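Local structure of HdaB,HdaA (Adhesin), HUS-associated diffuse adherence (Escherichia coli, 5D55) at residues 89-92 / 93-97; 107-110 / 111-115. The protein forms the minor subunit at the tip of the enteroaggregative AAF/IV (Hda) adhesive pilus, a fibre of the chaperone-usher pathway. All blocks are in the same frame, centred on the assembly; numbering follows the deposited sequence.

Overall arrangement
Both contacts are local, formed within single continuous stretches of the HdaB part of the fusion, with their centres about 21 Å apart and their nearest atoms about 9 Å apart. Contact 1 lies at the surface, where the loop that follows strand 73-79 runs into strand 94-95, an outermost strand of the four-stranded sheet within this chain. Contact 2 is partly buried, at the end of strand 102-109 in the six-stranded sheet, where the chain turns into the short strand 113-114. Strands 94-95 and 102-109 are consecutive, and the contacts follow in series. Contact 1 combines a methyl-to-ring touch with a water bridge; contact 2 centres on a glutamine amide bonded to backbone carbonyl oxygen, beside a valine.

Contact 1 of 2, residues 89-92 / 93-97; sequences KGIQ and GVFNT
A chi1 of -50° in Ile-91 sets CG2 opposite the backbone N and turns this methyl to the ring of Phe-95, whose own CG lies beside its backbone N (chi1 -70°). The contact lies where the loop after strand 73-79 enters strand 94-95, an outermost strand, within this chain, of the four-stranded antiparallel sheet in HdaB's all-beta, AfaD-like domain. CG2 of Ile-91 reaches the far end of the ring, 3.7 Å from Phe-95 CZ, and the two side chains cross at about a right angle. The carbonyl of Gln-92 approaches the same end obliquely, its O 3.9 Å from Phe-95 CE1, and accepts a hydrogen bond from the side chain of Arg-47. Phe-95 is buried, with Phe-86 meeting it edge-to-face and Arg-47 touching it from strand 45-50. Backbone bonds from Val-94 to Val-48 and from Asn-96 to Phe-46 pair the stretch with that strand. Gly-93 makes the bend with phi at 84°, where a side chain would collide with the carbonyl O of Gln-92. A single water bridges this bend, donating to Ile-91 O at 2.6 Å and to Gly-93 O at 2.9 Å.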
ATOM      1  N   LYS B  89      16.063  14.737  -7.679  1.00 53.77           N
ATOM      2  CA  LYS B  89      15.338  13.863  -8.604  1.00 54.14           C
ATOM      3  C   LYS B  89      15.345  12.410  -8.122  1.00 55.09           C
ATOM      4  O   LYS B  89      16.328  11.945  -7.529  1.00 54.10           O
ATOM      5  CB  LYS B  89      15.942  13.957 -10.012  1.00 57.15           C
ATOM      6  N   GLY B  90      14.247  11.705  -8.377  1.00 53.22           N
ATOM      7  CA  GLY B  90      14.116  10.313  -7.962  1.00 54.49           C
ATOM      8  C   GLY B  90      12.833  10.013  -7.208  1.00 53.91           C
ATOM      9  O   GLY B  90      12.379   8.868  -7.198  1.00 55.76           O
ATOM     10  N   ILE B  91      12.260  11.025  -6.572  1.00 50.26           N
ATOM     11  CA  ILE B  91      11.089  10.882  -5.718  1.00 47.42           C
ATOM     12  C   ILE B  91       9.934  11.756  -6.207  1.00 46.02           C
ATOM     13  O   ILE B  91       9.857  12.911  -5.910  1.00 44.60           O
ATOM     14  CB  ILE B  91      11.453  11.195  -4.276  1.00 47.45           C
ATOM     15  CG1 ILE B  91      12.682  10.413  -3.889  1.00 49.64           C
ATOM     16  CG2 ILE B  91      10.373  10.808  -3.343  1.00 45.43           C
ATOM     17  CD1 ILE B  91      13.348  10.964  -2.715  1.00 50.55           C
ATOM     18  N   GLN B  92       9.068  11.162  -7.002  1.00 44.79           N
ATOM     19  CA  GLN B  92       8.039  11.864  -7.716  1.00 43.52           C
ATOM     20  C   GLN B  92       6.844  12.287  -6.858  1.00 38.66           C
ATOM     21  O   GLN B  92       6.574  11.724  -5.847  1.00 38.31           O
ATOM     22  CB  GLN B  92       7.569  11.025  -8.888  1.00 47.99           C
ATOM     23  CG  GLN B  92       8.581  10.873  -9.979  1.00 56.77           C
ATOM     24  CD  GLN B  92       8.425  11.908 -11.059  1.00 59.94           C
ATOM     25  OE1 GLN B  92       8.008  11.607 -12.160  1.00 64.30           O
ATOM     26  NE2 GLN B  92       8.778  13.132 -10.749  1.00 62.74           N
ATOM     27  N   GLY B  93       6.160  13.312  -7.319  1.00 35.09           N
ATOM     28  CA  GLY B  93       5.020  13.872  -6.634  1.00 33.21           C
ATOM     29  C   GLY B  93       5.248  14.896  -5.536  1.00 28.99           C
ATOM     30  O   GLY B  93       6.319  15.353  -5.321  1.00 29.00           O
ATOM     31  N   VAL B  94       4.177  15.264  -4.874  1.00 25.55           N
ATOM     32  CA  VAL B  94       4.251  16.179  -3.735  1.00 24.81           C
ATOM     33  C   VAL B  94       3.824  15.414  -2.488  1.00 23.94           C
ATOM     34  O   VAL B  94       3.081  14.418  -2.582  1.00 21.38           O
ATOM     35  CB  VAL B  94       3.348  17.438  -3.922  1.00 24.97           C
ATOM     36  CG1 VAL B  94       3.885  18.335  -5.045  1.00 25.92           C
ATOM     37  CG2 VAL B  94       1.900  17.040  -4.197  1.00 24.63           C
ATOM     38  N   PHE B  95       4.299  15.883  -1.337  1.00 23.94           N
ATOM     39  CA  PHE B  95       4.081  15.224  -0.058  1.00 24.96           C
ATOM     40  C   PHE B  95       3.547  16.218   0.940  1.00 24.40           C
ATOM     41  O   PHE B  95       3.862  17.406   0.897  1.00 22.12           O
ATOM     42  CB  PHE B  95       5.395  14.685   0.526  1.00 27.04           C
ATOM     43  CG  PHE B  95       5.986  13.520  -0.212  1.00 29.70           C
ATOM     44  CD1 PHE B  95       6.642  13.696  -1.432  1.00 31.24           C
ATOM     45  CD2 PHE B  95       5.957  12.244   0.351  1.00 31.91           C
ATOM     46  CE1 PHE B  95       7.225  12.604  -2.096  1.00 30.98           C
ATOM     47  CE2 PHE B  95       6.538  11.146  -0.303  1.00 33.15           C
ATOM     48  CZ  PHE B  95       7.175  11.334  -1.530  1.00 33.60           C
ATOM     49  N   ASN B  96       2.773  15.759   1.896  1.00 24.53           N
ATOM     50  CA  ASN B  96       2.513  16.511   3.083  1.00 27.31           C
ATOM     51  C   ASN B  96       2.669  15.637   4.312  1.00 29.14           C
ATOM     52  O   ASN B  96       2.873  14.478   4.189  1.00 28.41           O
ATOM     53  CB  ASN B  96       1.164  17.211   3.039  1.00 28.12           C
ATOM     54  CG  ASN B  96       0.009  16.279   3.175  1.00 30.07           C
ATOM     55  OD1 ASN B  96       0.089  15.234   3.790  1.00 32.25           O
ATOM     56  ND2 ASN B  96      -1.083  16.674   2.614  1.00 28.12           N
ATOM     57  N   THR B  97       2.586  16.225   5.483  1.00 30.69           N
ATOM     58  CA  THR B  97       2.687  15.481   6.712  1.00 33.46           C
ATOM     59  C   THR B  97       1.450  15.600   7.553  1.00 34.80           C
ATOM     60  O   THR B  97       1.541  15.719   8.722  1.00 35.38           O
ATOM     61  CB  THR B  97       3.879  15.902   7.549  1.00 35.60           C
ATOM     62  OG1 THR B  97       3.793  17.287   7.814  1.00 37.92           O
ATOM     63  CG2 THR B  97       5.130  15.609   6.869  1.00 34.82           C
TER
HETATM   64  O   HOH W   1       9.067  14.884  -4.446  1.00 23.40           O

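Contact 2 of 2, residues 107-110 / 111-115; sequences IEVD and GNQQV
The side chains of Val-109 and Gln-113 run antiparallel alongside one another across the turn, and the valine methyl CG1 comes 3.4 Å from Gln-113 NE2. The same methyl of Val-109 lies 3.3 Å from Gly-111 O. That carbonyl accepts a hydrogen bond from Gln-113 NE2, 2.9 Å long and fairly straight at 160°. The acceptor lies close to the glutamine's amide plane, while the donor is tilted 21° from the plane of the carbonyl. Gln-113 NE2 also comes within 2.9 Å of Asp-110 O, but at an angle too poor for a hydrogen bond. Extended beyond CG, the glutamine chain carries its amide back over the turn to these oxygens. Its other end is held too, since OE1 accepts from the backbone N of Arg-75, so both ends of the amide are engaged and its rotation is fixed. The turn leads out of strand 102-109 of the six-stranded antiparallel sheet and into strand 113-114, which pairs with strand 25-26 in the AfaD-like domain of HdaB. At the bend itself, the carboxylate of Asp-110 forms a salt bridge through OD1 with Arg-77 on strand 73-79, and Gly-111 N donates to Asp-28 OD1.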
ATOM      1  N   ILE B 107      -4.711  21.501  -8.916  1.00 22.66           N
ATOM      2  CA  ILE B 107      -3.947  21.536 -10.147  1.00 22.60           C
ATOM      3  C   ILE B 107      -3.820  23.019 -10.443  1.00 23.28           C
ATOM      4  O   ILE B 107      -4.825  23.746 -10.477  1.00 22.85           O
ATOM      5  CB  ILE B 107      -4.665  20.827 -11.334  1.00 23.81           C
ATOM      6  CG1 ILE B 107      -4.996  19.356 -11.024  1.00 24.23           C
ATOM      7  CG2 ILE B 107      -3.855  20.992 -12.639  1.00 22.86           C
ATOM      8  CD1 ILE B 107      -3.768  18.437 -10.931  1.00 25.55           C
ATOM      9  N   GLU B 108      -2.584  23.487 -10.588  1.00 23.46           N
ATOM     10  CA  GLU B 108      -2.334  24.910 -10.819  1.00 23.64           C
ATOM     11  C   GLU B 108      -1.520  25.120 -12.078  1.00 22.84           C
ATOM     12  O   GLU B 108      -0.740  24.252 -12.469  1.00 22.77           O
ATOM     13  CB  GLU B 108      -1.610  25.538  -9.631  1.00 25.50           C
ATOM     14  CG  GLU B 108      -2.418  25.500  -8.328  1.00 29.20           C
ATOM     15  CD  GLU B 108      -1.737  26.224  -7.180  1.00 31.25           C
ATOM     16  OE1 GLU B 108      -0.552  26.610  -7.319  1.00 32.37           O
ATOM     17  OE2 GLU B 108      -2.395  26.413  -6.136  1.00 32.99           O
ATOM     18  N   VAL B 109      -1.681  26.293 -12.685  1.00 22.51           N
ATOM     19  CA  VAL B 109      -0.878  26.683 -13.827  1.00 22.95           C
ATOM     20  C   VAL B 109       0.573  26.828 -13.357  1.00 23.97           C
ATOM     21  O   VAL B 109       0.854  27.519 -12.377  1.00 23.96           O
ATOM     22  CB  VAL B 109      -1.382  28.017 -14.423  1.00 23.55           C
ATOM     23  CG1 VAL B 109      -0.504  28.443 -15.571  1.00 23.91           C
ATOM     24  CG2 VAL B 109      -2.840  27.864 -14.888  1.00 22.34           C
ATOM     25  N   ASP B 110       1.482  26.170 -14.060  1.00 25.55           N
ATOM     26  CA  ASP B 110       2.898  26.172 -13.673  1.00 27.76           C
ATOM     27  C   ASP B 110       3.662  27.152 -14.569  1.00 28.56           C
ATOM     28  O   ASP B 110       4.052  26.810 -15.687  1.00 30.26           O
ATOM     29  CB  ASP B 110       3.453  24.748 -13.760  1.00 29.87           C
ATOM     30  CG  ASP B 110       4.872  24.617 -13.198  1.00 34.08           C
ATOM     31  OD1 ASP B 110       5.364  25.557 -12.538  1.00 36.65           O
ATOM     32  OD2 ASP B 110       5.498  23.563 -13.426  1.00 37.17           O
ATOM     33  N   GLY B 111       3.837  28.375 -14.080  1.00 28.87           N
ATOM     34  CA  GLY B 111       4.473  29.456 -14.850  1.00 31.66           C
ATOM     35  C   GLY B 111       3.470  30.255 -15.676  1.00 31.10           C
ATOM     36  O   GLY B 111       2.526  29.687 -16.243  1.00 30.00           O
ATOM     37  N   ASN B 112       3.663  31.570 -15.740  1.00 32.15           N
ATOM     38  CA  ASN B 112       2.803  32.444 -16.558  1.00 32.39           C
ATOM     39  C   ASN B 112       2.640  31.891 -17.983  1.00 32.07           C
ATOM     40  O   ASN B 112       3.635  31.595 -18.649  1.00 34.05           O
ATOM     41  CB  ASN B 112       3.384  33.858 -16.629  1.00 33.80           C
ATOM     42  CG  ASN B 112       3.204  34.654 -15.341  1.00 35.14           C
ATOM     43  OD1 ASN B 112       2.738  34.148 -14.316  1.00 33.29           O
ATOM     44  ND2 ASN B 112       3.600  35.923 -15.392  1.00 37.41           N
ATOM     45  N   GLN B 113       1.400  31.745 -18.451  1.00 30.14           N
ATOM     46  CA  GLN B 113       1.157  31.127 -19.763  1.00 31.17           C
ATOM     47  C   GLN B 113      -0.036  31.723 -20.484  1.00 31.71           C
ATOM     48  O   GLN B 113      -1.112  31.895 -19.891  1.00 31.63           O
ATOM     49  CB  GLN B 113       0.911  29.615 -19.630  1.00 29.57           C
ATOM     50  CG  GLN B 113       2.149  28.752 -19.378  1.00 30.40           C
ATOM     51  CD  GLN B 113       1.765  27.373 -18.874  1.00 29.85           C
ATOM     52  OE1 GLN B 113       1.336  26.509 -19.648  1.00 29.57           O
ATOM     53  NE2 GLN B 113       1.897  27.167 -17.569  1.00 28.07           N
ATOM     54  N   GLN B 114       0.162  32.029 -21.762  1.00 31.65           N
ATOM     55  CA  GLN B 114      -0.938  32.310 -22.666  1.00 32.42           C
ATOM     56  C   GLN B 114      -1.295  30.965 -23.260  1.00 31.88           C
ATOM     57  O   GLN B 114      -0.556  30.425 -24.089  1.00 33.36           O
ATOM     58  CB  GLN B 114      -0.528  33.305 -23.762  1.00 34.72           C
ATOM     59  CG  GLN B 114      -1.645  33.578 -24.756  1.00 36.91           C
ATOM     60  CD  GLN B 114      -1.216  34.346 -25.995  1.00 40.58           C
ATOM     61  OE1 GLN B 114      -1.828  34.203 -27.049  1.00 43.40           O
ATOM     62  NE2 GLN B 114      -0.182  35.171 -25.876  1.00 41.20           N
ATOM     63  N   VAL B 115      -2.408  30.412 -22.794  1.00 29.59           N
ATOM     64  CA  VAL B 115      -2.788  29.040 -23.082  1.00 28.98           C
ATOM     65  C   VAL B 115      -3.841  29.059 -24.165  1.00 29.93           C
ATOM     66  O   VAL B 115      -4.847  29.772 -24.055  1.00 29.25           O
ATOM     67  CB  VAL B 115      -3.370  28.337 -21.829  1.00 27.15           C
ATOM     68  CG1 VAL B 115      -3.692  26.853 -22.115  1.00 26.23           C
ATOM     69  CG2 VAL B 115      -2.421  28.460 -20.653  1.00 26.14           C
TER